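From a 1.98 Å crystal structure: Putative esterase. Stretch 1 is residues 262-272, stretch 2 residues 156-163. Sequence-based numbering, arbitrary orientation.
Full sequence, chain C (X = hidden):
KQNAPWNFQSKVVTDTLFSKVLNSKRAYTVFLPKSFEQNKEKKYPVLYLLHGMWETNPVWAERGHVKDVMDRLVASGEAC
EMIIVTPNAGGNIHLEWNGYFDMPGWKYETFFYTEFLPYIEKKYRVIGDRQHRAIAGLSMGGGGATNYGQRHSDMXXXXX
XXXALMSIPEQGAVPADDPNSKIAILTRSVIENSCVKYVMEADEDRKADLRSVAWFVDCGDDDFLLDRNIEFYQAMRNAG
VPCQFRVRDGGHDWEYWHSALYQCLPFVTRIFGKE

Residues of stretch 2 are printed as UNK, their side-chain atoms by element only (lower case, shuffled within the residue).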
ATOM      1  N   TYR C 262       4.179  -9.186   5.132  1.00 24.01           N
ATOM      2  CA  TYR C 262       4.818  -7.987   4.618  1.00 23.06           C
ATOM      3  C   TYR C 262       4.841  -6.867   5.652  1.00 22.82           C
ATOM      4  O   TYR C 262       5.623  -5.923   5.535  1.00 26.21           O
ATOM      5  CB  TYR C 262       4.122  -7.526   3.322  1.00 21.71           C
ATOM      6  CG  TYR C 262       4.581  -8.303   2.102  1.00 22.69           C
ATOM      7  CD1 TYR C 262       5.700  -7.894   1.394  1.00 22.65           C
ATOM      8  CD2 TYR C 262       3.914  -9.456   1.674  1.00 24.01           C
ATOM      9  CE1 TYR C 262       6.141  -8.583   0.287  1.00 21.59           C
ATOM     10  CE2 TYR C 262       4.353 -10.168   0.558  1.00 20.01           C
ATOM     11  CZ  TYR C 262       5.472  -9.712  -0.129  1.00 23.16           C
ATOM     12  OH  TYR C 262       5.942 -10.371  -1.235  1.00 22.57           O
ATOM     13  N   GLN C 263       4.008  -6.968   6.679  1.00 22.13           N
ATOM     14  CA  GLN C 263       4.104  -6.043   7.811  1.00 20.50           C
ATOM     15  C   GLN C 263       4.901  -6.656   8.967  1.00 22.33           C
ATOM     16  O   GLN C 263       5.679  -5.968   9.656  1.00 20.29           O
ATOM     17  CB  GLN C 263       2.707  -5.639   8.279  1.00 23.22           C
ATOM     18  CG  GLN C 263       2.037  -4.688   7.301  1.00 33.77           C
ATOM     19  CD  GLN C 263       0.523  -4.816   7.262  1.00 43.36           C
ATOM     20  OE1 GLN C 263      -0.107  -4.416   6.278  1.00 48.50           O
ATOM     21  NE2 GLN C 263      -0.075  -5.361   8.334  1.00 32.02           N
ATOM     22  N   CYS C 264       4.702  -7.955   9.170  1.00 19.85           N
ATOM     23  CA  CYS C 264       5.328  -8.673  10.285  1.00 17.41           C
ATOM     24  C   CYS C 264       6.844  -8.734  10.182  1.00 18.68           C
ATOM     25  O   CYS C 264       7.539  -8.444  11.141  1.00 18.96           O
ATOM     26  CB  CYS C 264       4.771 -10.096  10.378  1.00 16.87           C
ATOM     27  SG  CYS C 264       5.504 -11.101  11.697  1.00 23.46           S
ATOM     28  N   LEU C 265       7.360  -9.126   9.026  1.00 17.72           N
ATOM     29  CA  LEU C 265       8.799  -9.317   8.906  1.00 18.55           C
ATOM     30  C   LEU C 265       9.595  -8.008   9.053  1.00 20.77           C
ATOM     31  O   LEU C 265      10.610  -7.975   9.774  1.00 20.28           O
ATOM     32  CB  LEU C 265       9.115 -10.017   7.587  1.00 19.41           C
ATOM     33  CG  LEU C 265       8.539 -11.449   7.562  1.00 21.58           C
ATOM     34  CD1 LEU C 265       8.721 -12.071   6.185  1.00 20.36           C
ATOM     35  CD2 LEU C 265       9.195 -12.321   8.663  1.00 18.82           C
ATOM     36  N   PRO C 266       9.136  -6.918   8.414  1.00 22.09           N
ATOM     37  CA  PRO C 266       9.836  -5.646   8.691  1.00 20.88           C
ATOM     38  C   PRO C 266       9.677  -5.174  10.135  1.00 19.04           C
ATOM     39  O   PRO C 266      10.590  -4.558  10.682  1.00 21.32           O
ATOM     40  CB  PRO C 266       9.173  -4.645   7.714  1.00 20.25           C
ATOM     41  CG  PRO C 266       8.712  -5.506   6.556  1.00 17.87           C
ATOM     42  CD  PRO C 266       8.251  -6.826   7.236  1.00 19.09           C
ATOM     43  N   PHE C 267       8.525  -5.454  10.739  1.00 21.63           N
ATOM     44  CA  PHE C 267       8.254  -5.079  12.122  1.00 22.11           C
ATOM     45  C   PHE C 267       9.243  -5.714  13.099  1.00 24.99           C
ATOM     46  O   PHE C 267       9.879  -5.004  13.872  1.00 21.40           O
ATOM     47  CB  PHE C 267       6.820  -5.459  12.502  1.00 22.33           C
ATOM     48  CG  PHE C 267       6.546  -5.434  13.986  1.00 22.54           C
ATOM     49  CD1 PHE C 267       6.476  -4.228  14.684  1.00 23.94           C
ATOM     50  CD2 PHE C 267       6.309  -6.615  14.674  1.00 18.93           C
ATOM     51  CE1 PHE C 267       6.210  -4.203  16.048  1.00 24.05           C
ATOM     52  CE2 PHE C 267       6.038  -6.604  16.050  1.00 21.13           C
ATOM     53  CZ  PHE C 267       5.988  -5.395  16.733  1.00 23.80           C
ATOM     54  N   VAL C 268       9.381  -7.041  13.083  1.00 22.30           N
ATOM     55  CA  VAL C 268      10.319  -7.664  14.026  1.00 24.40           C
ATOM     56  C   VAL C 268      11.757  -7.244  13.706  1.00 23.80           C
ATOM     57  O   VAL C 268      12.587  -7.092  14.607  1.00 24.09           O
ATOM     58  CB  VAL C 268      10.197  -9.215  14.044  1.00 22.13           C
ATOM     59  CG1 VAL C 268       8.782  -9.611  14.425  1.00 17.91           C
ATOM     60  CG2 VAL C 268      10.553  -9.810  12.706  1.00 19.66           C
ATOM     61  N   THR C 269      12.051  -7.030  12.427  1.00 23.49           N
ATOM     62  CA  THR C 269      13.384  -6.576  12.041  1.00 22.64           C
ATOM     63  C   THR C 269      13.710  -5.247  12.719  1.00 24.03           C
ATOM     64  O   THR C 269      14.819  -5.050  13.210  1.00 24.73           O
ATOM     65  CB  THR C 269      13.510  -6.444  10.523  1.00 21.92           C
ATOM     66  OG1 THR C 269      13.504  -7.751   9.948  1.00 19.95           O
ATOM     67  CG2 THR C 269      14.820  -5.729  10.122  1.00 20.36           C
ATOM     68  N   ARG C 270      12.734  -4.349  12.768  1.00 23.57           N
ATOM     69  CA  ARG C 270      12.892  -3.089  13.484  1.00 23.88           C
ATOM     70  C   ARG C 270      13.190  -3.306  14.964  1.00 28.59           C
ATOM     71  O   ARG C 270      14.098  -2.682  15.517  1.00 23.49           O
ATOM     72  CB  ARG C 270      11.639  -2.223  13.332  1.00 22.60           C
ATOM     73  CG  ARG C 270      11.576  -1.495  12.001  1.00 22.32           C
ATOM     74  CD  ARG C 270      10.492  -0.448  11.972  1.00 23.01           C
ATOM     75  NE  ARG C 270       9.133  -0.969  12.111  1.00 24.58           N
ATOM     76  CZ  ARG C 270       8.387  -1.381  11.092  1.00 26.79           C
ATOM     77  NH1 ARG C 270       8.874  -1.375   9.854  1.00 29.72           N
ATOM     78  NH2 ARG C 270       7.157  -1.814  11.310  1.00 30.49           N
ATOM     79  N   ILE C 271      12.433  -4.197  15.609  1.00 22.81           N
ATOM     80  CA  ILE C 271      12.600  -4.406  17.042  1.00 22.33           C
ATOM     81  C   ILE C 271      13.918  -5.114  17.381  1.00 25.35           C
ATOM     82  O   ILE C 271      14.512  -4.838  18.421  1.00 30.05           O
ATOM     83  CB  ILE C 271      11.410  -5.207  17.639  1.00 24.68           C
ATOM     84  CG1 ILE C 271      10.085  -4.587  17.194  1.00 23.82           C
ATOM     85  CG2 ILE C 271      11.471  -5.196  19.154  1.00 23.47           C
ATOM     86  CD1 ILE C 271       9.965  -3.107  17.543  1.00 30.60           C
ATOM     87  N   PHE C 272      14.373  -6.024  16.524  1.00 23.44           N
ATOM     88  CA  PHE C 272      15.619  -6.751  16.782  1.00 23.79           C
ATOM     89  C   PHE C 272      16.755  -5.759  17.062  1.00 30.92           C
ATOM     90  O   PHE C 272      16.847  -4.732  16.360  1.00 31.98           O
ATOM     91  CB  PHE C 272      16.005  -7.634  15.584  1.00 24.23           C
ATOM     92  CG  PHE C 272      15.155  -8.874  15.405  1.00 23.37           C
ATOM     93  CD1 PHE C 272      14.572  -9.516  16.485  1.00 22.63           C
ATOM     94  CD2 PHE C 272      14.971  -9.403  14.140  1.00 21.04           C
ATOM     95  CE1 PHE C 272      13.812 -10.664  16.310  1.00 21.28           C
ATOM     96  CE2 PHE C 272      14.216 -10.537  13.944  1.00 22.94           C
ATOM     97  CZ  PHE C 272      13.627 -11.174  15.042  1.00 26.42           C
ATOM     98  N   UNK C 156      11.013 -12.897  24.636  1.00 23.92           N
ATOM     99  CA  UNK C 156      10.641 -12.285  23.352  1.00 28.47           C
ATOM    100  C   UNK C 156      10.655 -10.760  23.368  1.00 25.85           C
ATOM    101  O   UNK C 156      10.149 -10.137  24.301  1.00 27.65           O
ATOM    102  c   UNK C 156       8.914 -17.029  22.728  1.00 22.19           C
ATOM    103  c   UNK C 156       8.443 -16.349  23.841  1.00 23.88           C
ATOM    104  c   UNK C 156       9.597 -14.942  21.753  1.00 21.11           C
ATOM    105  c   UNK C 156       9.125 -14.250  22.859  1.00 22.00           C
ATOM    106  c   UNK C 156       9.495 -16.322  21.682  1.00 22.96           C
ATOM    107  c   UNK C 156       8.550 -14.960  23.904  1.00 23.19           C
ATOM    108  c   UNK C 156       9.250 -12.760  22.930  1.00 26.60           C
ATOM    109  N   UNK C 157      11.209 -10.163  22.313  1.00 27.04           N
ATOM    110  CA  UNK C 157      11.212  -8.705  22.190  1.00 26.98           C
ATOM    111  C   UNK C 157       9.967  -8.188  21.477  1.00 25.48           C
ATOM    112  O   UNK C 157       9.596  -7.016  21.635  1.00 26.09           O
ATOM    113  s   UNK C 157      12.599  -8.740  19.721  1.00 26.29           S
ATOM    114  c   UNK C 157      12.472  -8.223  21.447  1.00 25.29           C
ATOM    115  N   UNK C 158       9.316  -9.058  20.700  1.00 25.17           N
ATOM    116  CA  UNK C 158       8.206  -8.633  19.851  1.00 22.96           C
ATOM    117  C   UNK C 158       7.202  -9.755  19.573  1.00 23.46           C
ATOM    118  O   UNK C 158       7.596 -10.897  19.372  1.00 20.68           O
ATOM    119  c   UNK C 158       8.747  -8.087  18.529  1.00 21.85           C
ATOM    120  N   UNK C 159       5.922  -9.392  19.519  1.00 23.87           N
ATOM    121  CA  UNK C 159       4.833 -10.305  19.172  1.00 23.97           C
ATOM    122  C   UNK C 159       3.992  -9.722  18.032  1.00 21.47           C
ATOM    123  O   UNK C 159       3.543  -8.583  18.112  1.00 19.47           O
ATOM    124  c   UNK C 159       3.907 -10.579  20.380  1.00 21.96           C
ATOM    125  c   UNK C 159       2.724 -11.473  19.968  1.00 20.69           C
ATOM    126  c   UNK C 159       4.692 -11.220  21.536  1.00 20.04           C
ATOM    127  N   UNK C 160       3.773 -10.509  16.981  1.00 19.61           N
ATOM    128  CA  UNK C 160       2.884 -10.103  15.895  1.00 20.26           C
ATOM    129  C   UNK C 160       1.736 -11.112  15.825  1.00 19.08           C
ATOM    130  O   UNK C 160       1.925 -12.236  15.392  1.00 19.71           O
ATOM    131  c   UNK C 160       1.050  -9.331  11.806  1.00 16.98           C
ATOM    132  c   UNK C 160       1.426  -8.050  11.414  1.00 23.19           C
ATOM    133  c   UNK C 160       2.846  -9.355  13.453  1.00 20.38           C
ATOM    134  c   UNK C 160       2.495  -7.420  12.019  1.00 19.20           C
ATOM    135  c   UNK C 160       1.770  -9.977  12.826  1.00 20.25           C
ATOM    136  c   UNK C 160       3.200  -8.075  13.032  1.00 18.59           C
ATOM    137  c   UNK C 160       3.622 -10.046  14.555  1.00 15.11           C
ATOM    138  o   UNK C 160       0.745  -7.393  10.415  1.00 21.50           O
ATOM    139  N   UNK C 161       0.553 -10.690  16.237  1.00 17.04           N
ATOM    140  CA  UNK C 161      -0.610 -11.563  16.354  1.00 21.11           C
ATOM    141  C   UNK C 161      -1.570 -11.390  15.171  1.00 22.68           C
ATOM    142  O   UNK C 161      -2.162 -10.323  15.037  1.00 22.63           O
ATOM    143  c   UNK C 161      -1.331 -11.258  17.658  1.00 17.87           C
ATOM    144  N   UNK C 162      -1.730 -12.421  14.328  1.00 19.09           N
ATOM    145  CA  UNK C 162      -2.617 -12.341  13.153  1.00 19.82           C
ATOM    146  C   UNK C 162      -3.941 -13.042  13.385  1.00 22.59           C
ATOM    147  O   UNK C 162      -3.937 -14.237  13.680  1.00 22.92           O
ATOM    148  s   UNK C 162       0.105 -13.735  10.392  1.00 25.87           S
ATOM    149  c   UNK C 162      -0.536 -12.602  11.635  1.00 24.65           C
ATOM    150  c   UNK C 162       1.793 -13.157  10.308  1.00 22.92           C
ATOM    151  c   UNK C 162      -1.978 -12.986  11.918  1.00 22.25           C
ATOM    152  N   UNK C 163      -5.051 -12.318  13.221  1.00 21.20           N
ATOM    153  CA  UNK C 163      -6.388 -12.897  13.342  1.00 23.06           C
ATOM    154  C   UNK C 163      -6.464 -13.799  14.573  1.00 22.75           C
ATOM    155  O   UNK C 163      -6.937 -14.939  14.489  1.00 21.76           O
ATOM    156  c   UNK C 163      -6.731 -13.699  12.092  1.00 21.68           C
ATOM    157  o   UNK C 163      -6.373 -13.005  10.905  1.00 23.81           O
TER

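Position 156 has seven side-chain carbons: one, then a ring of six. The side chain makes no contact with stretch 1. This is Phe-156, and it takes no part in the contact.

Position 157 has one carbon and one sulfur. The sulfur lies 3.8 Å from CG2 of Ile-271 and 3.9 Å from CD1 of Phe-272. A carbon followed by a terminal sulfur is cysteine, so this is Cys-157. SG of Cys-157 meets the Phe-272 ring obliquely, 5.0 Å from the centroid. The backbone also contributes, with O of Cys-157 3.6 Å from CG2 of Ile-271.

Position 158 has a single side-chain carbon, CB. It lies 4.0 Å from CE2 of Phe-267, 4.0 Å from CG1 of Ile-271 and 4.4 Å from CG1 of Val-268. This is Ala-158. Its CB points toward the helix and touches three of its side chains.

Position 159 has three carbons, branched at the first. The CA-to-CB bond points away from the helix. This is Val-159. Its contact is through the backbone: O of Val-159 is 3.8 Å from CE2 of Phe-267.

Position 160 has one carbon, a ring of six carbons and an oxygen on the ring. The oxygen is 3.0 Å from NE2 of Gln-263. The ring has Cys-264 over one face and Phe-267 at its edge. This is Tyr-160. The amide of Gln-263 donates a hydrogen bond to OH, which also bonds elsewhere in the structure. CB of Cys-264 sits 3.6 Å from the centroid of the Tyr-160 ring, almost on the ring normal, a CH-pi contact. SG of Cys-264 is 3.6 Å from CB of Tyr-160. CD2 of Phe-267 is 3.8 Å from CD2 of Tyr-160.

Position 161 has one side-chain carbon, out of reach of stretch 1. This is Ala-161.

Position 162 has an unbranched chain of two carbons, a sulfur and a carbon. The last carbon comes within 4.3 Å of CB of Cys-264. This is Met-162. Its CB points sideways, but the extended chain brings CE nearer the helix.

Position 163 has one carbon and one oxygen, far from stretch 1. This is Ser-163.

The helix runs nearly antiparallel to the strand, at 168°, and their axes approach to 8.9 Å at the closest. Ala-158 and Tyr-160 alternate with Val-159, so both face the helix. The single carbon of Ala-158 packs against the side chains of Phe-267, Val-268 and Ile-271, while Tyr-160 supplies the largest covered area. Packing is mainly apolar, with one hydrogen bond across the stretches.

Stretch 2 (156-163) FCAVYAMS
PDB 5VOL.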